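Local coordinates for protein inositol polyphosphate multikinase alpha (Arabidopsis thaliana, PDB 4FRF) that phosphorylates inositol phosphates with broad specificity, using ATP to turn inositol 1,4,5-trisphosphate into the 1,3,4,5,6-pentakisphosphate, at residues S84-K89 / F121-F126; V88-R93 / C209-V214; L188-E193 / P230-V235. All blocks are in the same frame, centred on the assembly; numbering follows the deposited sequence.

Interaction 1 (S84-K89 / F121-F126)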
loop_
_atom_site.group_PDB
_atom_site.type_symbol
_atom_site.label_atom_id
_atom_site.label_comp_id
_atom_site.label_asym_id
_atom_site.label_seq_id
_atom_site.Cartn_x
_atom_site.Cartn_y
_atom_site.Cartn_z
ATOM N N SER A 84 -1.268 -20.981 19.963
ATOM C CA SER A 84 -1.535 -21.062 18.528
ATOM C C SER A 84 -0.735 -19.963 17.861
ATOM O O SER A 84 -0.661 -18.852 18.378
ATOM C CB SER A 84 -3.021 -20.856 18.236
ATOM O OG SER A 84 -3.823 -21.865 18.832
ATOM N N VAL A 85 -0.142 -20.269 16.713
ATOM C CA VAL A 85 0.721 -19.311 16.010
ATOM C C VAL A 85 0.450 -19.283 14.482
ATOM O O VAL A 85 0.059 -20.290 13.903
ATOM C CB VAL A 85 2.221 -19.608 16.296
ATOM C CG1 VAL A 85 2.564 -21.003 15.882
ATOM C CG2 VAL A 85 3.108 -18.630 15.567
ATOM N N MET A 86 0.613 -18.117 13.854
ATOM C CA MET A 86 0.454 -18.000 12.383
ATOM C C MET A 86 1.440 -17.037 11.740
ATOM O O MET A 86 1.650 -15.936 12.231
ATOM C CB MET A 86 -0.968 -17.587 11.995
ATOM C CG MET A 86 -1.143 -17.404 10.482
ATOM S SD MET A 86 -2.624 -16.483 10.015
ATOM C CE MET A 86 -3.772 -17.832 9.776
ATOM N N ASP A 87 1.996 -17.431 10.602
ATOM C CA ASP A 87 2.966 -16.590 9.934
ATOM C C ASP A 87 2.557 -16.202 8.508
ATOM O O ASP A 87 2.418 -17.062 7.624
ATOM C CB ASP A 87 4.358 -17.212 9.968
ATOM C CG ASP A 87 4.542 -18.295 8.927
ATOM O OD1 ASP A 87 3.918 -19.372 9.060
ATOM O OD2 ASP A 87 5.355 -18.087 7.995
ATOM N N VAL A 88 2.386 -14.889 8.305
ATOM C CA VAL A 88 1.905 -14.329 7.058
ATOM C C VAL A 88 2.988 -13.559 6.317
ATOM O O VAL A 88 3.671 -12.715 6.896
ATOM C CB VAL A 88 0.773 -13.396 7.330
ATOM C CG1 VAL A 88 0.019 -13.095 6.048
ATOM C CG2 VAL A 88 -0.132 -14.012 8.371
ATOM N N LYS A 89 3.126 -13.852 5.027
ATOM C CA LYS A 89 4.074 -13.171 4.157
ATOM C C LYS A 89 3.482 -11.859 3.679
ATOM O O LYS A 89 2.546 -11.841 2.871
ATOM C CB LYS A 89 4.384 -14.051 2.960
ATOM C CG LYS A 89 5.829 -14.049 2.553
ATOM C CD LYS A 89 6.343 -15.484 2.397
ATOM C CE LYS A 89 7.853 -15.516 2.259
ATOM N NZ LYS A 89 8.368 -16.909 2.259
ATOM N N PHE A 121 -1.096 -9.988 0.751
ATOM C CA PHE A 121 -0.383 -10.889 1.653
ATOM C C PHE A 121 -0.615 -12.377 1.375
ATOM O O PHE A 121 -1.281 -12.735 0.402
ATOM C CB PHE A 121 -0.814 -10.588 3.060
ATOM C CG PHE A 121 -2.275 -10.773 3.283
ATOM C CD1 PHE A 121 -3.167 -9.732 3.044
ATOM C CD2 PHE A 121 -2.765 -11.979 3.766
ATOM C CE1 PHE A 121 -4.529 -9.888 3.278
ATOM C CE2 PHE A 121 -4.111 -12.147 4.023
ATOM C CZ PHE A 121 -5.003 -11.098 3.769
ATOM N N ARG A 122 -0.118 -13.235 2.275
ATOM C CA ARG A 122 -0.109 -14.686 2.044
ATOM C C ARG A 122 0.109 -15.499 3.340
ATOM O O ARG A 122 1.234 -15.578 3.848
ATOM C CB ARG A 122 0.992 -15.040 1.050
ATOM C CG ARG A 122 0.756 -16.317 0.278
ATOM C CD ARG A 122 2.067 -16.935 -0.249
ATOM N NE ARG A 122 3.053 -15.946 -0.681
ATOM C CZ ARG A 122 4.162 -16.238 -1.363
ATOM N NH1 ARG A 122 4.427 -17.489 -1.720
ATOM N NH2 ARG A 122 5.009 -15.280 -1.701
ATOM N N ILE A 123 -0.945 -16.146 3.835
ATOM C CA ILE A 123 -0.807 -17.038 4.982
ATOM C C ILE A 123 0.124 -18.208 4.633
ATOM O O ILE A 123 -0.138 -18.962 3.696
ATOM C CB ILE A 123 -2.152 -17.570 5.424
ATOM C CG1 ILE A 123 -3.043 -16.420 5.846
ATOM C CG2 ILE A 123 -1.979 -18.514 6.559
ATOM C CD1 ILE A 123 -4.464 -16.807 6.012
ATOM N N SER A 124 1.246 -18.299 5.349
ATOM C CA SER A 124 2.339 -19.210 4.983
ATOM C C SER A 124 2.263 -20.466 5.816
ATOM O O SER A 124 2.853 -21.503 5.478
ATOM C CB SER A 124 3.697 -18.547 5.220
ATOM O OG SER A 124 4.028 -17.649 4.181
ATOM N N GLY A 125 1.592 -20.344 6.947
ATOM C CA GLY A 125 1.454 -21.429 7.849
ATOM C C GLY A 125 0.850 -20.951 9.135
ATOM O O GLY A 125 0.906 -19.760 9.460
ATOM N N PHE A 126 0.241 -21.889 9.852
ATOM C CA PHE A 126 -0.243 -21.658 11.183
ATOM C C PHE A 126 -0.272 -22.979 11.893
ATOM O O PHE A 126 -0.068 -24.018 11.265
ATOM C CB PHE A 126 -1.642 -21.047 11.150
ATOM C CG PHE A 126 -2.693 -21.943 10.543
ATOM C CD1 PHE A 126 -3.458 -22.765 11.337
ATOM C CD2 PHE A 126 -2.979 -21.884 9.193
ATOM C CE1 PHE A 126 -4.448 -23.550 10.792
ATOM C CE2 PHE A 126 -3.969 -22.681 8.647
ATOM C CZ PHE A 126 -4.694 -23.518 9.453
#
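M86 carries the close-packed half of this antiparallel pairing between 84-89 and 121-126. Its CG lies anti to the backbone N (chi1 178°) and the chain then bends about the CG-SD bond, so that M86 crosses I123 obliquely, with CE 3.7 Å from I123 CG2. Nearer the backbone, M86 CB sits 3.6 Å from F126 CB, the two side chains running alongside each other in the same direction. V88 extends this buried face, its CG1 approaching F121 CD2 at 3.8 Å. An alanine in place of M86 would remove the sulfur and methyl that meet I123, and would probably loosen the packing against helix 149-158, whose T155 touches M86, I123 and F126 alike.

Midway the ladder is interrupted by a classic beta bulge, in which S124 and G125 both face D87. D87 N donates to G125 O at 2.8 Å, almost straight (167°) and in the carbonyl plane. D87 O in turn takes the N-H of S124 at 2.8 Å, while G125 N reaches the same oxygen only weakly. Past the bulge, K89 N binds R122 O at 2.8 Å from above the carbonyl plane.

The opposite face carries D87, K89 and R122 and is more open at D87 and K89, both partly exposed; S124, at the bulge, points toward 84-89. K89 turns at chi2 and lays CD over one face of the R122 guanidinium, 3.6 Å from S124 OG. D87 OD2 has a salt bridge to R141; R122 has one to D111, which probably offsets the nearby K89 NZ, 5.4 Å from R122 NH2.

Interaction 2 (V88-R93 / C209-V214); sequences VKMGSR and CSILMV
Three backbone hydrogen bonds join 88-90 to 209-211 in antiparallel fashion. V88 and I211 form a hydrogen-bonded pair that exchanges both of its bonds: V88 N gives to I211 O at 2.8 Å (166°), and I211 N returns to V88 O at 2.6 Å. In each, the donor lies nearly along the axis of the accepting C=O. The third bond, from M90 N to C209 O, is longer at 3.1 Å and more bent (142°), though it lies in the carbonyl plane. Between them K89 and S210 make a non-hydrogen-bonded pair, their CA atoms 4.2 Å apart.

Segment 88-93 holds the end of the family signature Pro-x-x-x-Asp-x-Lys-x-Gly, a sequence linked in inositol phosphate kinases to substrate handling, with P83, D87, K89 and G91 in its fixed positions. G91 has backbone angles at which any side chain would be jammed against the carbonyl oxygen of M90; from there the chain leaves strand 209-216 behind and turns toward the second subunit, where S92 packs on H249 of that chain.

Apolar contact is concentrated between M90 and I211, which cross obliquely. M90 puts CG beside its backbone N and folds again at chi2 (-70°), so that two points of the chain touch the isoleucine: M90 CG lies 3.8 Å from I211 CG1, and M90 CE 3.7 Å from I211 CD1. F251 and F258 of helix 249-265 lie against M90 as well.

Polar side chains contribute little across the pairing. S210 OG stands 4.0 Å from K89 CG, a van der Waals neighbour, while S210 also touches D236.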
loop_
_atom_site.group_PDB
_atom_site.type_symbol
_atom_site.label_atom_id
_atom_site.label_comp_id
_atom_site.label_asym_id
_atom_site.label_seq_id
_atom_site.Cartn_x
_atom_site.Cartn_y
_atom_site.Cartn_z
ATOM N N VAL A 88 2.386 -14.889 8.305
ATOM C CA VAL A 88 1.905 -14.329 7.058
ATOM C C VAL A 88 2.988 -13.559 6.317
ATOM O O VAL A 88 3.671 -12.715 6.896
ATOM C CB VAL A 88 0.773 -13.396 7.330
ATOM C CG1 VAL A 88 0.019 -13.095 6.048
ATOM C CG2 VAL A 88 -0.132 -14.012 8.371
ATOM N N LYS A 89 3.126 -13.852 5.027
ATOM C CA LYS A 89 4.074 -13.171 4.157
ATOM C C LYS A 89 3.482 -11.859 3.679
ATOM O O LYS A 89 2.546 -11.841 2.871
ATOM C CB LYS A 89 4.384 -14.051 2.960
ATOM C CG LYS A 89 5.829 -14.049 2.553
ATOM C CD LYS A 89 6.343 -15.484 2.397
ATOM C CE LYS A 89 7.853 -15.516 2.259
ATOM N NZ LYS A 89 8.368 -16.909 2.259
ATOM N N MET A 90 3.996 -10.758 4.210
ATOM C CA MET A 90 3.508 -9.437 3.853
ATOM C C MET A 90 4.126 -8.952 2.570
ATOM O O MET A 90 5.347 -9.004 2.394
ATOM C CB MET A 90 3.810 -8.458 4.960
ATOM C CG MET A 90 2.862 -8.580 6.097
ATOM S SD MET A 90 1.252 -7.985 5.595
ATOM C CE MET A 90 0.209 -8.821 6.770
ATOM N N GLY A 91 3.282 -8.493 1.656
ATOM C CA GLY A 91 3.765 -7.855 0.447
ATOM C C GLY A 91 2.932 -8.125 -0.782
ATOM O O GLY A 91 2.722 -9.286 -1.158
ATOM N N SER A 92 2.459 -7.033 -1.401
ATOM C CA SER A 92 1.788 -7.050 -2.707
ATOM C C SER A 92 2.615 -7.801 -3.773
ATOM O O SER A 92 2.065 -8.385 -4.701
ATOM C CB SER A 92 1.511 -5.610 -3.149
ATOM O OG SER A 92 0.608 -5.550 -4.248
ATOM N N ARG A 93 3.936 -7.751 -3.633
ATOM C CA ARG A 93 4.838 -8.659 -4.338
ATOM C C ARG A 93 5.869 -9.172 -3.341
ATOM O O ARG A 93 6.031 -8.609 -2.266
ATOM C CB ARG A 93 5.557 -7.938 -5.471
ATOM C CG ARG A 93 6.379 -6.756 -4.989
ATOM C CD ARG A 93 7.484 -6.383 -5.954
ATOM N NE ARG A 93 8.366 -5.385 -5.357
ATOM C CZ ARG A 93 8.127 -4.077 -5.345
ATOM N NH1 ARG A 93 7.043 -3.577 -5.945
ATOM N NH2 ARG A 93 8.984 -3.262 -4.748
ATOM N N CYS A 209 9.223 -10.659 3.675
ATOM C CA CYS A 209 9.309 -10.551 5.113
ATOM C C CYS A 209 7.904 -10.800 5.725
ATOM O O CYS A 209 6.899 -10.468 5.117
ATOM C CB CYS A 209 9.856 -9.153 5.430
ATOM S SG CYS A 209 9.799 -8.580 7.121
ATOM N N SER A 210 7.841 -11.505 6.856
ATOM C CA SER A 210 6.556 -12.035 7.354
ATOM C C SER A 210 6.091 -11.378 8.641
ATOM O O SER A 210 6.899 -10.959 9.459
ATOM C CB SER A 210 6.640 -13.556 7.571
ATOM O OG SER A 210 7.058 -14.241 6.395
ATOM N N ILE A 211 4.782 -11.336 8.839
ATOM C CA ILE A 211 4.235 -11.007 10.133
ATOM C C ILE A 211 3.910 -12.279 10.891
ATOM O O ILE A 211 3.416 -13.240 10.309
ATOM C CB ILE A 211 2.969 -10.214 10.019
ATOM C CG1 ILE A 211 3.294 -8.741 9.825
ATOM C CG2 ILE A 211 2.145 -10.375 11.269
ATOM C CD1 ILE A 211 2.069 -7.857 9.782
ATOM N N LEU A 212 4.150 -12.262 12.202
ATOM C CA LEU A 212 3.838 -13.384 13.052
ATOM C C LEU A 212 2.825 -13.007 14.110
ATOM O O LEU A 212 3.060 -12.099 14.901
ATOM C CB LEU A 212 5.097 -13.882 13.728
ATOM C CG LEU A 212 4.949 -15.205 14.481
ATOM C CD1 LEU A 212 6.277 -15.914 14.557
ATOM C CD2 LEU A 212 4.386 -14.970 15.872
ATOM N N MET A 213 1.710 -13.736 14.144
ATOM C CA MET A 213 0.733 -13.614 15.229
ATOM C C MET A 213 0.847 -14.810 16.170
ATOM O O MET A 213 1.203 -15.915 15.747
ATOM C CB MET A 213 -0.689 -13.522 14.672
ATOM C CG MET A 213 -0.868 -12.458 13.577
ATOM S SD MET A 213 -2.587 -12.219 13.021
ATOM C CE MET A 213 -2.837 -13.714 12.046
ATOM N N VAL A 214 0.583 -14.577 17.449
ATOM C CA VAL A 214 0.552 -15.656 18.430
ATOM C C VAL A 214 -0.334 -15.296 19.608
ATOM O O VAL A 214 -0.597 -14.116 19.856
ATOM C CB VAL A 214 1.980 -16.043 18.937
ATOM C CG1 VAL A 214 2.754 -14.825 19.386
ATOM C CG2 VAL A 214 1.875 -17.021 20.066
#

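Interaction 3 (L188-E193 / P230-V235)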
loop_
_atom_site.group_PDB
_atom_site.type_symbol
_atom_site.label_atom_id
_atom_site.label_comp_id
_atom_site.label_asym_id
_atom_site.label_seq_id
_atom_site.Cartn_x
_atom_site.Cartn_y
_atom_site.Cartn_z
ATOM N N LEU A 188 -5.548 -6.119 16.381
ATOM C CA LEU A 188 -5.995 -5.040 15.508
ATOM C C LEU A 188 -5.270 -3.753 15.889
ATOM O O LEU A 188 -4.570 -3.153 15.067
ATOM C CB LEU A 188 -7.521 -4.851 15.555
ATOM C CG LEU A 188 -8.022 -3.876 14.477
ATOM C CD1 LEU A 188 -7.597 -4.355 13.115
ATOM C CD2 LEU A 188 -9.551 -3.633 14.527
ATOM N N THR A 189 -5.372 -3.388 17.165
ATOM C CA THR A 189 -4.661 -2.239 17.690
ATOM C C THR A 189 -3.191 -2.315 17.313
ATOM O O THR A 189 -2.603 -1.339 16.869
ATOM C CB THR A 189 -4.757 -2.189 19.208
ATOM O OG1 THR A 189 -6.134 -2.147 19.599
ATOM C CG2 THR A 189 -4.031 -0.967 19.755
ATOM N N GLN A 190 -2.588 -3.478 17.527
ATOM C CA GLN A 190 -1.176 -3.656 17.240
ATOM C C GLN A 190 -0.905 -3.451 15.749
ATOM O O GLN A 190 -0.041 -2.659 15.378
ATOM C CB GLN A 190 -0.677 -5.031 17.736
ATOM C CG GLN A 190 -0.658 -5.153 19.252
ATOM C CD GLN A 190 -0.321 -6.567 19.763
ATOM O OE1 GLN A 190 0.570 -7.249 19.234
ATOM N NE2 GLN A 190 -0.993 -6.979 20.837
ATOM N N LEU A 191 -1.679 -4.112 14.895
ATOM C CA LEU A 191 -1.477 -3.966 13.455
ATOM C C LEU A 191 -1.614 -2.499 13.022
ATOM O O LEU A 191 -0.868 -2.016 12.150
ATOM C CB LEU A 191 -2.459 -4.837 12.683
ATOM C CG LEU A 191 -2.120 -6.325 12.629
ATOM C CD1 LEU A 191 -3.112 -7.069 11.727
ATOM C CD2 LEU A 191 -0.706 -6.517 12.130
ATOM N N LEU A 192 -2.539 -1.791 13.668
ATOM C CA LEU A 192 -2.763 -0.387 13.399
ATOM C C LEU A 192 -1.563 0.482 13.733
ATOM O O LEU A 192 -1.141 1.318 12.906
ATOM C CB LEU A 192 -3.989 0.106 14.132
ATOM C CG LEU A 192 -5.291 -0.323 13.451
ATOM C CD1 LEU A 192 -6.482 0.072 14.288
ATOM C CD2 LEU A 192 -5.427 0.197 11.988
ATOM N N GLU A 193 -0.999 0.289 14.921
ATOM C CA GLU A 193 0.223 0.997 15.299
ATOM C C GLU A 193 1.323 0.853 14.254
ATOM O O GLU A 193 1.994 1.831 13.907
ATOM C CB GLU A 193 0.729 0.515 16.637
ATOM C CG GLU A 193 0.071 1.195 17.805
ATOM C CD GLU A 193 0.742 0.870 19.094
ATOM O OE1 GLU A 193 1.556 -0.084 19.122
ATOM O OE2 GLU A 193 0.449 1.551 20.088
ATOM N N PRO A 230 -2.434 -11.728 23.166
ATOM C CA PRO A 230 -2.106 -11.771 21.734
ATOM C C PRO A 230 -0.932 -10.875 21.390
ATOM O O PRO A 230 -0.797 -9.802 21.959
ATOM C CB PRO A 230 -3.368 -11.221 21.079
ATOM C CG PRO A 230 -3.951 -10.331 22.104
ATOM C CD PRO A 230 -3.651 -10.939 23.426
ATOM N N GLN A 231 -0.112 -11.285 20.428
ATOM C CA GLN A 231 1.030 -10.471 20.051
ATOM C C GLN A 231 1.454 -10.540 18.598
ATOM O O GLN A 231 1.457 -11.611 17.985
ATOM C CB GLN A 231 2.216 -10.743 20.962
ATOM C CG GLN A 231 2.421 -9.644 21.960
ATOM C CD GLN A 231 3.378 -10.011 23.059
ATOM O OE1 GLN A 231 3.946 -11.113 23.083
ATOM N NE2 GLN A 231 3.542 -9.100 24.011
ATOM N N VAL A 232 1.894 -9.387 18.088
ATOM C CA VAL A 232 2.346 -9.241 16.713
ATOM C C VAL A 232 3.853 -9.018 16.662
ATOM O O VAL A 232 4.420 -8.363 17.536
ATOM C CB VAL A 232 1.662 -8.033 16.034
ATOM C CG1 VAL A 232 2.205 -7.831 14.638
ATOM C CG2 VAL A 232 0.171 -8.228 15.994
ATOM N N LYS A 233 4.493 -9.544 15.623
ATOM C CA LYS A 233 5.920 -9.339 15.414
ATOM C C LYS A 233 6.300 -9.580 13.956
ATOM O O LYS A 233 5.575 -10.236 13.213
ATOM C CB LYS A 233 6.752 -10.231 16.348
ATOM C CG LYS A 233 6.655 -9.818 17.817
ATOM C CD LYS A 233 7.933 -10.121 18.600
ATOM C CE LYS A 233 8.073 -9.208 19.844
ATOM N NZ LYS A 233 6.816 -9.078 20.657
ATOM N N LEU A 234 7.398 -8.972 13.535
ATOM C CA LEU A 234 7.900 -9.147 12.200
ATOM C C LEU A 234 9.098 -10.046 12.274
ATOM O O LEU A 234 9.902 -9.916 13.177
ATOM C CB LEU A 234 8.336 -7.805 11.635
ATOM C CG LEU A 234 7.316 -6.961 10.899
ATOM C CD1 LEU A 234 6.116 -6.679 11.785
ATOM C CD2 LEU A 234 7.976 -5.678 10.443
ATOM N N VAL A 235 9.270 -10.892 11.268
ATOM C CA VAL A 235 10.388 -11.816 11.243
ATOM C C VAL A 235 11.036 -11.884 9.867
ATOM O O VAL A 235 10.557 -11.287 8.929
ATOM C CB VAL A 235 9.963 -13.237 11.699
ATOM C CG1 VAL A 235 9.335 -13.193 13.084
ATOM C CG2 VAL A 235 9.012 -13.857 10.704
#
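Helix 188-193 lies over strand 231-235 with their N-to-C directions 32° apart and their axes approaching to 8.3 Å. The backbones come nearest at Q190 and V232, whose CA atoms are 6.6 Å apart, close enough for one glutamine to bridge them.

Q190 leaves the helix with its chain extended beyond CG and grips the backbone on both sides of Q231. Its OE1 accepts the N-H of V232 at 2.8 Å, the donor nearly along the C=O axis although the bond is bent at hydrogen (134°). Its NE2 donates to P230 O at 3.0 Å and far straighter (167°); that oxygen lies in the glutamine's amide plane. NE2 also binds H185 O, so three bonds fix which way round the amide is turned. Beside these bonds the contact is apolar: Q190 CB rests 3.7 Å from V232 CG2, and L191 CD2 meets V232 CG1 at 4.1 Å, the two side chains crossing at about a right angle.

V232 is further covered by I187 and L194 of the same helix. L191 reaches past it to I211 of strand 209-216 and to F258 and I262, so that helix 187-200 packs against both the sheet and helix 249-265.

In the fold
All three interactions involve one five-stranded antiparallel sheet, in which 83-90 is central. Interactions 1 and 2 use its two edges, share V88 and K89, and have centres about 7 Å apart; M86 O probably accepts a hydrogen bond from M213 N at 2.9 Å. Interaction 3 adds a helix to the outer strand 231-235, which is tied to interaction 2 by a probable bond from L212 N to K233 O (2.7 Å). I211 CD1, of interaction 2, also meets L191 CD2, of interaction 3, at 3.9 Å. Interactions 1 and 3 stay about 6 Å apart at their nearest atoms. R93 salt-bridges a sulfate, probably from crystallisation; D87 and K89 sit in the family signature linked to substrate binding.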